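HspA (PDB 6EWN) is a small heat shock protein that probably acts as a chaperone, holding partly unfolded proteins and keeping them from aggregating. Local coordinates at residues A[1-6]-A[18-23]; A[13-18]-A[69-74]; A[38-43]-A[63-68]. All coordinates share one frame; numbering follows the deposited sequence.

Contact 1. Residues A[1-6]-A[18-23]; sequences SFLPAA and KVELPG. With URE (urea), chain F.
This chain carries the alpha-crystallin domain of HspA, the immunoglobulin-like beta sandwich of small heat shock proteins. Residues 1-6 lie along residues 18-23, in a region that has no regular strand in this urea-treated form. No hydrogen bond joins the two segments.

Apolar contacts come first. The Glu20 side chain has its CG anti to the backbone N (chi1 -160°), and a bend at chi2 (56°) brings OE1 toward Ala5. Glu20 CB is met by both Leu3 and Ala5. Leu3 crosses the Glu20 side chain at about a right angle and brings CD1 to 3.5 Å from Glu20 CB. The methyl CB of Ala5 is also 3.5 Å from Glu20 CB. An alanine in place of Glu20 removes CG and the carboxylate, which would probably loosen the packing on Ala5 and weaken the seat of the urea.

Contacts of carbon with oxygen form the second group. Leu3 CD1 lies 3.2 Å from the carbonyl Glu20 O. Ala5 CB lies 3.3 Å from Glu20 OE1, so one carboxylate oxygen rests against the methyl. Farther along, Ala6 CA gives a CA-H...O contact to Lys18 O at 3.3 Å, with 147° at the hydrogen. Lys18 also hydrogen-bonds through its backbone to Glu7. Val19 packs on Leu89 of strand 89-92.

The third group is the bound urea of chain F, in a pocket completed by Tyr62. Its N1 touches both side chains, 3.2 Å from Leu3 CD2 and 3.1 Å from Glu20 CG. These are van der Waals contacts with carbon. The second nitrogen, urea N2, stands 3.6 Å from Glu20 OE2.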
loop_
_atom_site.group_PDB
_atom_site.type_symbol
_atom_site.label_atom_id
_atom_site.label_comp_id
_atom_site.label_asym_id
_atom_site.label_seq_id
_atom_site.Cartn_x
_atom_site.Cartn_y
_atom_site.Cartn_z
ATOM N N SER A 1 13.137 2.404 7.136
ATOM C CA SER A 1 12.731 3.754 6.768
ATOM C C SER A 1 11.238 3.744 6.532
ATOM O O SER A 1 10.612 2.681 6.593
ATOM C CB SER A 1 13.476 4.270 5.526
ATOM O OG SER A 1 13.417 5.674 5.466
ATOM N N PHE A 2 10.698 4.936 6.266
ATOM C CA PHE A 2 9.263 5.191 6.127
ATOM C C PHE A 2 8.926 5.742 4.725
ATOM O O PHE A 2 9.673 5.452 3.791
ATOM C CB PHE A 2 8.843 6.122 7.272
ATOM C CG PHE A 2 8.057 5.450 8.373
ATOM C CD1 PHE A 2 7.188 4.393 8.111
ATOM C CD2 PHE A 2 8.184 5.881 9.672
ATOM C CE1 PHE A 2 6.436 3.799 9.155
ATOM C CE2 PHE A 2 7.445 5.290 10.697
ATOM C CZ PHE A 2 6.572 4.258 10.432
ATOM N N LEU A 3 7.769 6.426 4.523
ATOM C CA LEU A 3 7.479 7.166 3.279
ATOM C C LEU A 3 6.889 8.556 3.538
ATOM O O LEU A 3 6.112 8.761 4.487
ATOM C CB LEU A 3 6.524 6.386 2.353
ATOM C CG LEU A 3 7.188 5.383 1.391
ATOM C CD1 LEU A 3 6.179 4.373 0.895
ATOM C CD2 LEU A 3 7.878 6.065 0.234
ATOM N N PRO A 4 7.229 9.555 2.665
ATOM C CA PRO A 4 6.530 10.844 2.711
ATOM C C PRO A 4 5.176 10.748 2.008
ATOM O O PRO A 4 4.237 11.500 2.307
ATOM C CB PRO A 4 7.515 11.785 1.993
ATOM C CG PRO A 4 8.206 10.940 1.060
ATOM C CD PRO A 4 8.267 9.554 1.619
ATOM N N ALA A 5 5.072 9.798 1.063
ATOM C CA ALA A 5 3.872 9.586 0.254
ATOM C C ALA A 5 2.949 8.536 0.836
ATOM O O ALA A 5 2.203 7.884 0.086
ATOM C CB ALA A 5 4.265 9.195 -1.173
ATOM N N ALA A 6 3.002 8.319 2.148
ATOM C CA ALA A 6 2.126 7.361 2.816
ATOM C C ALA A 6 1.279 8.174 3.807
ATOM O O ALA A 6 1.702 8.517 4.919
ATOM C CB ALA A 6 2.972 6.211 3.465
ATOM N N LYS A 18 -3.320 6.972 1.244
ATOM C CA LYS A 18 -2.470 6.834 0.072
ATOM C C LYS A 18 -1.200 6.073 0.418
ATOM O O LYS A 18 -0.652 6.208 1.509
ATOM C CB LYS A 18 -2.094 8.201 -0.470
ATOM C CG LYS A 18 -3.144 9.249 -0.231
ATOM C CD LYS A 18 -4.457 8.833 -0.784
ATOM C CE LYS A 18 -4.718 9.491 -2.112
ATOM N NZ LYS A 18 -5.259 8.477 -3.018
ATOM N N VAL A 19 -0.710 5.310 -0.550
ATOM C CA VAL A 19 0.471 4.484 -0.367
ATOM C C VAL A 19 1.368 4.640 -1.574
ATOM O O VAL A 19 0.896 4.632 -2.715
ATOM C CB VAL A 19 0.090 3.011 -0.157
ATOM C CG1 VAL A 19 1.280 2.196 0.018
ATOM C CG2 VAL A 19 -0.828 2.883 1.023
ATOM N N GLU A 20 2.670 4.745 -1.298
ATOM C CA GLU A 20 3.724 4.799 -2.305
ATOM C C GLU A 20 4.317 3.402 -2.398
ATOM O O GLU A 20 5.404 3.098 -1.883
ATOM C CB GLU A 20 4.773 5.827 -1.946
ATOM C CG GLU A 20 5.642 6.320 -3.080
ATOM C CD GLU A 20 4.887 6.896 -4.230
ATOM O OE1 GLU A 20 3.864 7.586 -4.024
ATOM O OE2 GLU A 20 5.345 6.659 -5.363
ATOM N N LEU A 21 3.546 2.563 -3.062
ATOM C CA LEU A 21 3.870 1.242 -3.541
ATOM C C LEU A 21 3.940 1.249 -5.067
ATOM O O LEU A 21 3.103 0.583 -5.691
ATOM C CB LEU A 21 2.782 0.277 -3.024
ATOM C CG LEU A 21 2.977 -0.098 -1.578
ATOM C CD1 LEU A 21 1.961 -1.158 -1.203
ATOM C CD2 LEU A 21 4.328 -0.676 -1.266
ATOM N N PRO A 22 4.909 1.971 -5.695
ATOM C CA PRO A 22 4.986 1.992 -7.168
ATOM C C PRO A 22 5.506 0.704 -7.790
ATOM O O PRO A 22 6.404 0.045 -7.264
ATOM C CB PRO A 22 5.940 3.150 -7.468
ATOM C CG PRO A 22 6.782 3.261 -6.270
ATOM C CD PRO A 22 5.929 2.858 -5.096
ATOM N N GLY A 23 4.952 0.394 -8.971
ATOM C CA GLY A 23 5.291 -0.765 -9.783
ATOM C C GLY A 23 5.478 -2.042 -9.013
ATOM O O GLY A 23 6.584 -2.323 -8.559
HETATM C C URE F . 9.186 7.350 -3.230
HETATM O O URE F . 10.012 7.939 -2.627
HETATM N N1 URE F . 8.729 6.037 -2.848
HETATM N N2 URE F . 8.614 7.953 -4.391
#

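Contact 2. Residues A[13-18]-A[69-74]; sequences EALLLK and IPLPVR. With URE (urea), chain Q.
Five aliphatic side chains and one proline meet between residues 13-18 and 69-74. The segments run in nearly opposite directions, 169° apart. Their backbones stay well separated: the closest CA pair, Leu15 CA and Leu71 CA, is 8.6 Å apart. That is too wide for strand pairing. It is consistent with side chains meeting between the two layers of the alpha-crystallin sandwich, at its partly exposed margin.

The tight part has two points. Leu15 is buried, with CG anti to the carbonyl carbon, and its CD1 does most of the work. This methyl lies 3.2 Å from Leu71 CD2 and 3.4 Å from Val73 CG2. Leu71 and Val73 both cross Leu15 obliquely. The second point is a meeting of methyl tips. Leu17, its CG anti to the backbone N (chi1 -179°), reaches toward Ile69, and Leu17 CD1 comes to 3.2 Å from Ile69 CD1. All three distances are shorter than usual for carbon pairs, so the model is compressed here. Leu8 touches both Leu17 and Ile69.

The loose part lies toward solvent. Pro72 is exposed and meets Leu15 tip to tip, with Pro72 CD 4.0 Å from Leu15 CD2. Val73 is exposed as well, although its CG2 belongs to the tight group. At the other end, the urea of chain Q sits against the backbone N of Ile69 and the ring of Pro70. Its N1 is 2.7 Å from Ile69 N, and its oxygen is 3.1 Å from Pro70 CD. Val68 completes that pocket.

No hydrogen bond or ion pair crosses between the segments. The contact rests on dispersion and the exclusion of water, so it would probably be sensitive to a denaturant that solvates apolar groups.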
loop_
_atom_site.group_PDB
_atom_site.type_symbol
_atom_site.label_atom_id
_atom_site.label_comp_id
_atom_site.label_asym_id
_atom_site.label_seq_id
_atom_site.Cartn_x
_atom_site.Cartn_y
_atom_site.Cartn_z
ATOM N N GLU A 13 -16.891 9.965 3.939
ATOM C CA GLU A 13 -17.486 8.920 3.116
ATOM C C GLU A 13 -16.575 7.708 2.946
ATOM O O GLU A 13 -16.820 6.870 2.080
ATOM C CB GLU A 13 -17.889 9.480 1.751
ATOM C CG GLU A 13 -19.085 10.431 1.797
ATOM C CD GLU A 13 -19.086 11.251 3.059
ATOM O OE1 GLU A 13 -18.016 11.846 3.283
ATOM O OE2 GLU A 13 -20.075 11.259 3.855
ATOM N N ALA A 14 -15.523 7.600 3.749
ATOM C CA ALA A 14 -14.711 6.390 3.792
ATOM C C ALA A 14 -13.450 6.679 4.594
ATOM O O ALA A 14 -13.024 7.834 4.688
ATOM C CB ALA A 14 -14.359 5.876 2.384
ATOM N N LEU A 15 -12.931 5.638 5.243
ATOM C CA LEU A 15 -11.553 5.579 5.711
ATOM C C LEU A 15 -10.671 5.079 4.569
ATOM O O LEU A 15 -10.744 3.908 4.164
ATOM C CB LEU A 15 -11.425 4.677 6.936
ATOM C CG LEU A 15 -11.884 5.253 8.286
ATOM C CD1 LEU A 15 -12.211 4.096 9.203
ATOM C CD2 LEU A 15 -10.810 6.097 8.928
ATOM N N LEU A 16 -9.832 5.987 4.076
ATOM C CA LEU A 16 -8.898 5.804 2.981
ATOM C C LEU A 16 -7.473 6.038 3.486
ATOM O O LEU A 16 -7.224 5.979 4.685
ATOM C CB LEU A 16 -9.210 6.783 1.841
ATOM C CG LEU A 16 -10.667 7.147 1.479
ATOM C CD1 LEU A 16 -11.160 8.410 2.180
ATOM C CD2 LEU A 16 -10.868 7.266 -0.048
ATOM N N LEU A 17 -6.554 6.345 2.573
ATOM C CA LEU A 17 -5.112 6.464 2.798
ATOM C C LEU A 17 -4.431 6.264 1.450
ATOM O O LEU A 17 -4.906 5.480 0.613
ATOM C CB LEU A 17 -4.579 5.437 3.814
ATOM C CG LEU A 17 -3.102 5.356 4.266
ATOM C CD1 LEU A 17 -2.927 4.428 5.435
ATOM C CD2 LEU A 17 -2.229 4.833 3.229
ATOM N N LYS A 18 -3.320 6.972 1.244
ATOM C CA LYS A 18 -2.470 6.834 0.072
ATOM C C LYS A 18 -1.200 6.073 0.418
ATOM O O LYS A 18 -0.652 6.208 1.509
ATOM C CB LYS A 18 -2.094 8.201 -0.470
ATOM C CG LYS A 18 -3.144 9.249 -0.231
ATOM C CD LYS A 18 -4.457 8.833 -0.784
ATOM C CE LYS A 18 -4.718 9.491 -2.112
ATOM N NZ LYS A 18 -5.259 8.477 -3.018
ATOM N N ILE A 69 -0.800 0.973 10.861
ATOM C CA ILE A 69 -1.623 2.141 11.161
ATOM C C ILE A 69 -2.878 1.750 11.941
ATOM O O ILE A 69 -3.725 0.991 11.430
ATOM C CB ILE A 69 -2.015 2.919 9.908
ATOM C CG1 ILE A 69 -0.767 3.468 9.230
ATOM C CG2 ILE A 69 -2.912 4.039 10.321
ATOM C CD1 ILE A 69 -1.019 4.343 8.064
ATOM N N PRO A 70 -3.064 2.277 13.149
ATOM C CA PRO A 70 -4.319 2.044 13.872
ATOM C C PRO A 70 -5.506 2.804 13.277
ATOM O O PRO A 70 -5.378 3.860 12.646
ATOM C CB PRO A 70 -4.017 2.550 15.290
ATOM C CG PRO A 70 -2.504 2.794 15.338
ATOM C CD PRO A 70 -2.094 3.054 13.953
ATOM N N LEU A 71 -6.688 2.273 13.562
ATOM C CA LEU A 71 -7.960 2.734 13.045
ATOM C C LEU A 71 -8.868 3.231 14.181
ATOM O O LEU A 71 -8.670 2.856 15.341
ATOM C CB LEU A 71 -8.632 1.563 12.317
ATOM C CG LEU A 71 -8.965 1.505 10.852
ATOM C CD1 LEU A 71 -8.945 0.112 10.416
ATOM C CD2 LEU A 71 -10.313 1.940 10.698
ATOM N N PRO A 72 -9.907 4.020 13.880
ATOM C CA PRO A 72 -10.947 4.330 14.883
ATOM C C PRO A 72 -12.062 3.317 15.037
ATOM O O PRO A 72 -12.853 3.436 15.990
ATOM C CB PRO A 72 -11.556 5.618 14.376
ATOM C CG PRO A 72 -10.694 6.046 13.190
ATOM C CD PRO A 72 -10.089 4.810 12.665
ATOM N N VAL A 73 -12.143 2.347 14.141
ATOM C CA VAL A 73 -13.267 1.441 14.066
ATOM C C VAL A 73 -12.757 0.083 13.643
ATOM O O VAL A 73 -11.873 -0.015 12.794
ATOM C CB VAL A 73 -14.363 1.919 13.062
ATOM C CG1 VAL A 73 -15.448 2.739 13.766
ATOM C CG2 VAL A 73 -13.763 2.661 11.807
ATOM N N ARG A 74 -13.376 -0.963 14.203
ATOM C CA ARG A 74 -13.192 -2.335 13.732
ATOM C C ARG A 74 -13.664 -2.487 12.295
ATOM O O ARG A 74 -14.748 -2.021 11.918
ATOM C CB ARG A 74 -13.968 -3.328 14.614
ATOM C CG ARG A 74 -14.197 -4.725 13.969
ATOM C CD ARG A 74 -13.711 -5.863 14.838
ATOM N NE ARG A 74 -12.320 -5.698 15.230
ATOM C CZ ARG A 74 -11.910 -5.308 16.423
ATOM N NH1 ARG A 74 -12.767 -5.077 17.397
ATOM N NH2 ARG A 74 -10.623 -5.178 16.650
HETATM C C URE Q . 1.070 3.069 13.198
HETATM O O URE Q . 0.948 3.387 14.255
HETATM N N1 URE Q . 1.036 1.734 12.701
HETATM N N2 URE Q . 1.221 4.210 12.497
#

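Contact 3. Residues A[38-43]-A[63-68]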
loop_
_atom_site.group_PDB
_atom_site.type_symbol
_atom_site.label_atom_id
_atom_site.label_comp_id
_atom_site.label_asym_id
_atom_site.label_seq_id
_atom_site.Cartn_x
_atom_site.Cartn_y
_atom_site.Cartn_z
ATOM N N VAL A 38 -4.567 -2.952 9.804
ATOM C CA VAL A 38 -4.320 -3.099 8.378
ATOM C C VAL A 38 -2.810 -3.014 8.146
ATOM O O VAL A 38 -2.160 -2.085 8.632
ATOM C CB VAL A 38 -5.083 -2.010 7.602
ATOM C CG1 VAL A 38 -5.390 -2.392 6.136
ATOM C CG2 VAL A 38 -6.408 -1.664 8.341
ATOM N N SER A 39 -2.235 -3.989 7.435
ATOM C CA SER A 39 -0.796 -4.098 7.304
ATOM C C SER A 39 -0.348 -3.656 5.921
ATOM O O SER A 39 -0.950 -4.031 4.913
ATOM C CB SER A 39 -0.354 -5.545 7.565
ATOM O OG SER A 39 1.046 -5.696 7.727
ATOM N N ILE A 40 0.758 -2.887 5.874
ATOM C CA ILE A 40 1.488 -2.584 4.625
ATOM C C ILE A 40 2.765 -3.427 4.541
ATOM O O ILE A 40 3.508 -3.571 5.523
ATOM C CB ILE A 40 1.801 -1.074 4.508
ATOM C CG1 ILE A 40 0.808 -0.389 3.579
ATOM C CG2 ILE A 40 3.258 -0.818 4.004
ATOM C CD1 ILE A 40 1.384 0.630 2.661
ATOM N N SER A 41 3.030 -3.976 3.353
ATOM C CA SER A 41 4.096 -4.965 3.172
ATOM C C SER A 41 4.232 -5.292 1.697
ATOM O O SER A 41 3.216 -5.524 1.031
ATOM C CB SER A 41 3.878 -6.247 4.036
ATOM O OG SER A 41 2.547 -6.698 4.263
ATOM N N GLY A 42 5.471 -5.272 1.180
ATOM C CA GLY A 42 5.716 -5.454 -0.246
ATOM C C GLY A 42 7.200 -5.418 -0.528
ATOM O O GLY A 42 8.008 -5.166 0.363
ATOM N N GLU A 43 7.541 -5.719 -1.791
ATOM C CA GLU A 43 8.900 -5.616 -2.340
ATOM C C GLU A 43 8.967 -5.700 -3.862
ATOM O O GLU A 43 8.490 -6.663 -4.466
ATOM C CB GLU A 43 9.810 -6.709 -1.788
ATOM C CG GLU A 43 11.220 -6.238 -1.658
ATOM C CD GLU A 43 12.087 -7.213 -0.983
ATOM O OE1 GLU A 43 12.790 -7.913 -1.730
ATOM O OE2 GLU A 43 12.069 -7.246 0.283
ATOM N N GLY A 63 12.757 -1.668 -1.454
ATOM C CA GLY A 63 12.704 -2.929 -0.757
ATOM C C GLY A 63 11.375 -3.130 -0.064
ATOM O O GLY A 63 10.357 -2.872 -0.687
ATOM N N LYS A 64 11.391 -3.579 1.204
ATOM C CA LYS A 64 10.234 -4.095 1.933
ATOM C C LYS A 64 9.905 -3.244 3.149
ATOM O O LYS A 64 10.760 -2.545 3.688
ATOM C CB LYS A 64 10.462 -5.528 2.409
ATOM C CG LYS A 64 9.498 -5.968 3.523
ATOM C CD LYS A 64 9.776 -7.327 4.052
ATOM C CE LYS A 64 11.217 -7.470 4.361
ATOM N NZ LYS A 64 11.582 -8.598 5.209
ATOM N N PHE A 65 8.655 -3.347 3.599
ATOM C CA PHE A 65 8.092 -2.379 4.518
ATOM C C PHE A 65 6.950 -3.038 5.266
ATOM O O PHE A 65 6.040 -3.564 4.631
ATOM C CB PHE A 65 7.577 -1.147 3.775
ATOM C CG PHE A 65 7.344 -1.374 2.295
ATOM C CD1 PHE A 65 6.200 -2.021 1.848
ATOM C CD2 PHE A 65 8.260 -0.940 1.362
ATOM C CE1 PHE A 65 5.991 -2.226 0.533
ATOM C CE2 PHE A 65 8.040 -1.129 0.037
ATOM C CZ PHE A 65 6.899 -1.769 -0.381
ATOM N N GLN A 66 6.984 -2.972 6.599
ATOM C CA GLN A 66 6.013 -3.636 7.464
ATOM C C GLN A 66 5.276 -2.568 8.271
ATOM O O GLN A 66 5.508 -2.393 9.485
ATOM C CB GLN A 66 6.688 -4.667 8.371
ATOM C CG GLN A 66 6.544 -6.075 7.932
ATOM C CD GLN A 66 6.678 -6.995 9.102
ATOM O OE1 GLN A 66 7.714 -7.601 9.313
ATOM N NE2 GLN A 66 5.619 -7.119 9.873
ATOM N N ARG A 67 4.380 -1.857 7.586
ATOM C CA ARG A 67 3.614 -0.751 8.143
ATOM C C ARG A 67 2.228 -1.249 8.466
ATOM O O ARG A 67 1.771 -2.263 7.943
ATOM C CB ARG A 67 3.527 0.420 7.157
ATOM C CG ARG A 67 3.533 1.784 7.756
ATOM C CD ARG A 67 3.535 2.922 6.662
ATOM N NE ARG A 67 4.426 4.043 7.039
ATOM C CZ ARG A 67 4.063 5.298 7.306
ATOM N NH1 ARG A 67 2.813 5.722 7.196
ATOM N NH2 ARG A 67 4.965 6.177 7.637
ATOM N N VAL A 68 1.550 -0.516 9.326
ATOM C CA VAL A 68 0.205 -0.902 9.681
ATOM C C VAL A 68 -0.700 0.333 9.695
ATOM O O VAL A 68 -1.272 0.708 8.660
ATOM C CB VAL A 68 0.238 -1.630 11.038
ATOM C CG1 VAL A 68 -0.827 -2.618 11.118
ATOM C CG2 VAL A 68 1.554 -2.323 11.236
#
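Two backbone hydrogen bonds join Ile40 and Arg67. Ile40 N donates to Arg67 O at 2.4 Å, very short and nearly straight at 165°. Arg67 N returns a bond to Ile40 O at 2.8 Å, bent to 140°. In both, the donor sits above the carbonyl plane. On one side of this pair the side chains lie side by side, with Ile40 CG2 3.4 Å from Arg67 CB. The same methyl is 3.8 Å from Phe65 CD1.

Next comes the Phe65 ring. It lies against the backbone of Gly42, whose O is over one face, offset toward the rim. Phe65 CE1 is 3.2 Å from Gly42 N. A beta carbon at Gly42 would clash with CE1, so a glycine suits this place. Ile40 and Arg67 form a single antiparallel bridge of the hydrogen-bonded type, consistent with neighbouring strands in one sheet of the alpha-crystallin sandwich. Lys64 CA adds a CA-H...O contact to Gly42 O at 2.9 Å.

Residues 38-43 have further backbone partners: Ser39 bonds to Gln32 of strand 29-33 and Glu43 to Asp28. Val19 packs on Ile40, and Leu21 packs on Phe65.

How the contacts relate
From the N terminus, residues 1-6 meet residues 18-23 and close a short loop in contact 1. Residues 13-18 begin inside that loop and pair with residues 69-74 in contact 2, so the two contacts cross and share Lys18. Contact 3 (38-43 with 63-68) follows contact 1 in the chain and is nested inside the long loop closed by contact 2. Contacts 1 and 3 pack together where Ala6 CB comes 3.8 Å from Arg67 NH1. Contacts 2 and 3 touch through Leu71 and Val38. Together they tie the N-terminal segments to strand 38-42 and the 63-74 segment, consistent with joining two layers of the sandwich.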